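Local coordinates for carbohydrate binding protein (Flavobacterium johnsoniae, PDB 3HZB) that binds calcium through a betagamma-crystallin domain, one piece of a longer, probably secreted protein that probably binds carbohydrate, at residues G21-L25 with A26-S30. Numbering follows the deposited sequence.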
ATOM      1  N   GLY B  21      16.577   1.544  -6.937  1.00 15.32           N
ATOM      2  CA  GLY B  21      17.644   2.474  -7.253  1.00 16.21           C
ATOM      3  C   GLY B  21      17.692   3.683  -6.341  1.00 16.51           C
ATOM      4  O   GLY B  21      16.871   3.825  -5.431  1.00 16.38           O
ATOM      5  N   ASP B  22      18.649   4.567  -6.596  1.00 15.19           N
ATOM      6  CA  ASP B  22      18.820   5.761  -5.781  1.00 14.07           C
ATOM      7  C   ASP B  22      18.422   7.022  -6.535  1.00 13.89           C
ATOM      8  O   ASP B  22      18.825   7.229  -7.679  1.00 14.24           O
ATOM      9  CB  ASP B  22      20.272   5.866  -5.313  1.00 15.85           C
ATOM     10  CG  ASP B  22      20.736   4.620  -4.578  1.00 18.95           C
ATOM     11  OD1 ASP B  22      19.950   4.085  -3.766  1.00 18.89           O
ATOM     12  OD2 ASP B  22      21.884   4.178  -4.808  1.00 19.66           O
ATOM     13  N   TYR B  23      17.629   7.859  -5.879  1.00 12.62           N
ATOM     14  CA  TYR B  23      17.150   9.088  -6.484  1.00 12.77           C
ATOM     15  C   TYR B  23      17.534  10.347  -5.720  1.00 14.16           C
ATOM     16  O   TYR B  23      16.934  10.657  -4.687  1.00 13.54           O
ATOM     17  CB  TYR B  23      15.622   9.060  -6.615  1.00 12.71           C
ATOM     18  CG  TYR B  23      15.077   7.984  -7.519  1.00 13.32           C
ATOM     19  CD1 TYR B  23      15.028   6.653  -7.103  1.00 12.54           C
ATOM     20  CD2 TYR B  23      14.614   8.293  -8.799  1.00 12.44           C
ATOM     21  CE1 TYR B  23      14.530   5.657  -7.935  1.00 13.66           C
ATOM     22  CE2 TYR B  23      14.117   7.303  -9.641  1.00 13.41           C
ATOM     23  CZ  TYR B  23      14.078   5.987  -9.200  1.00 13.45           C
ATOM     24  OH  TYR B  23      13.583   5.006 -10.023  1.00 14.37           O
ATOM     25  N   ASN B  24      18.543  11.067  -6.204  1.00 13.73           N
ATOM     26  CA  ASN B  24      18.890  12.322  -5.558  1.00 12.96           C
ATOM     27  C   ASN B  24      17.884  13.330  -6.110  1.00 13.28           C
ATOM     28  O   ASN B  24      17.055  12.974  -6.951  1.00 11.87           O
ATOM     29  CB  ASN B  24      20.348  12.741  -5.842  1.00 16.32           C
ATOM     30  CG  ASN B  24      20.691  12.811  -7.329  1.00 17.05           C
ATOM     31  OD1 ASN B  24      21.865  12.939  -7.686  1.00 21.07           O
ATOM     32  ND2 ASN B  24      19.691  12.737  -8.189  1.00 13.48           N
ATOM     33  N   LEU B  25      17.928  14.574  -5.645  1.00 12.99           N
ATOM     34  CA  LEU B  25      16.965  15.560  -6.124  1.00 12.37           C
ATOM     35  C   LEU B  25      17.020  15.733  -7.643  1.00 12.45           C
ATOM     36  O   LEU B  25      15.996  15.914  -8.291  1.00 12.52           O
ATOM     37  CB  LEU B  25      17.189  16.902  -5.423  1.00 10.55           C
ATOM     38  CG  LEU B  25      16.167  18.004  -5.727  1.00 11.78           C
ATOM     39  CD1 LEU B  25      14.748  17.513  -5.450  1.00 10.04           C
ATOM     40  CD2 LEU B  25      16.485  19.219  -4.872  1.00 10.70           C
ATOM     41  N   ALA B  26      18.219  15.671  -8.210  1.00 13.46           N
ATOM     42  CA  ALA B  26      18.365  15.810  -9.650  1.00 12.95           C
ATOM     43  C   ALA B  26      17.539  14.746 -10.361  1.00 13.48           C
ATOM     44  O   ALA B  26      16.788  15.054 -11.291  1.00 13.23           O
ATOM     45  CB  ALA B  26      19.837  15.689 -10.046  1.00 14.17           C
ATOM     46  N   ARG B  27      17.658  13.495  -9.921  1.00 12.61           N
ATOM     47  CA  ARG B  27      16.908  12.421 -10.559  1.00 12.18           C
ATOM     48  C   ARG B  27      15.407  12.574 -10.333  1.00 13.37           C
ATOM     49  O   ARG B  27      14.615  12.277 -11.227  1.00 12.63           O
ATOM     50  CB  ARG B  27      17.378  11.048 -10.066  1.00 13.82           C
ATOM     51  CG  ARG B  27      16.891   9.909 -10.956  1.00 15.39           C
ATOM     52  CD  ARG B  27      17.463   8.558 -10.533  1.00 16.78           C
ATOM     53  NE  ARG B  27      17.001   7.492 -11.420  1.00 15.89           N
ATOM     54  CZ  ARG B  27      17.210   6.195 -11.213  1.00 18.73           C
ATOM     55  NH1 ARG B  27      17.880   5.785 -10.142  1.00 16.08           N
ATOM     56  NH2 ARG B  27      16.746   5.306 -12.083  1.00 20.05           N
ATOM     57  N   LEU B  28      15.012  13.039  -9.149  1.00 12.54           N
ATOM     58  CA  LEU B  28      13.592  13.242  -8.878  1.00 12.20           C
ATOM     59  C   LEU B  28      13.072  14.308  -9.841  1.00 10.88           C
ATOM     60  O   LEU B  28      11.994  14.167 -10.418  1.00 11.52           O
ATOM     61  CB  LEU B  28      13.366  13.691  -7.424  1.00 12.59           C
ATOM     62  CG  LEU B  28      13.607  12.637  -6.336  1.00 14.35           C
ATOM     63  CD1 LEU B  28      13.329  13.235  -4.967  1.00 14.34           C
ATOM     64  CD2 LEU B  28      12.701  11.436  -6.574  1.00 15.19           C
ATOM     65  N   ASN B  29      13.854  15.367 -10.034  1.00 11.58           N
ATOM     66  CA  ASN B  29      13.463  16.446 -10.936  1.00 11.11           C
ATOM     67  C   ASN B  29      13.361  15.972 -12.384  1.00 12.44           C
ATOM     68  O   ASN B  29      12.568  16.512 -13.158  1.00 12.01           O
ATOM     69  CB  ASN B  29      14.458  17.604 -10.850  1.00 10.24           C
ATOM     70  CG  ASN B  29      14.148  18.571  -9.716  1.00 10.50           C
ATOM     71  OD1 ASN B  29      13.353  18.280  -8.810  1.00 13.23           O
ATOM     72  ND2 ASN B  29      14.785  19.729  -9.755  1.00  6.21           N
ATOM     73  N   SER B  30      14.151  14.966 -12.753  1.00 11.23           N
ATOM     74  CA  SER B  30      14.112  14.460 -14.122  1.00 14.36           C
ATOM     75  C   SER B  30      12.784  13.759 -14.374  1.00 15.21           C
ATOM     76  O   SER B  30      12.424  13.493 -15.520  1.00 16.21           O
ATOM     77  CB  SER B  30      15.280  13.498 -14.396  1.00 12.37           C
ATOM     78  OG  SER B  30      15.051  12.213 -13.848  1.00 14.45           O
TER
HETATM   79  O   HOH W   1      20.248   3.828  -8.805  1.00 17.62           O
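R27 lays its guanidinium flat over the ring of Y23 at the joint of this betagamma-crystallin domain where the edge strand 21-23 runs into the short helix 25-29. The two planes are only 15° apart and R27 CZ sits 4.0 Å from the centroid of the Y23 ring, a cation-pi stack over one face. The arginine runs back beside strand 21-23, its chain extended and CG anti to the backbone N (chi1 -165°), and its CD passes 3.3 Å from Y23 CD2. The far end of the ring is anchored separately, Y23 OH being hydrogen-bonded to T19 N.

Around the tyrosine's root, L28 comes in from the helix: its CD2 packs 3.8 Å from Y23 CB, joining the strand to the buried side of the helix. N24 takes the N-cap position; its backbone O accepts from L28 N at 3.0 Å, and one residue on L25 O accepts from N29 N at 2.8 Å. These two bonds close the single turn of the short helix, and L25 N donates to D55 OD1, on a neighbouring loop. The L25 side chain is about 8 Å from the calcium ion whose site includes D36 and S80.

A second grip fixes the rotation of the guanidinium: R27 NH1 donates to D22 O at 3.0 Å, with the oxygen in the guanidinium plane but the nitrogen well above the carbonyl plane.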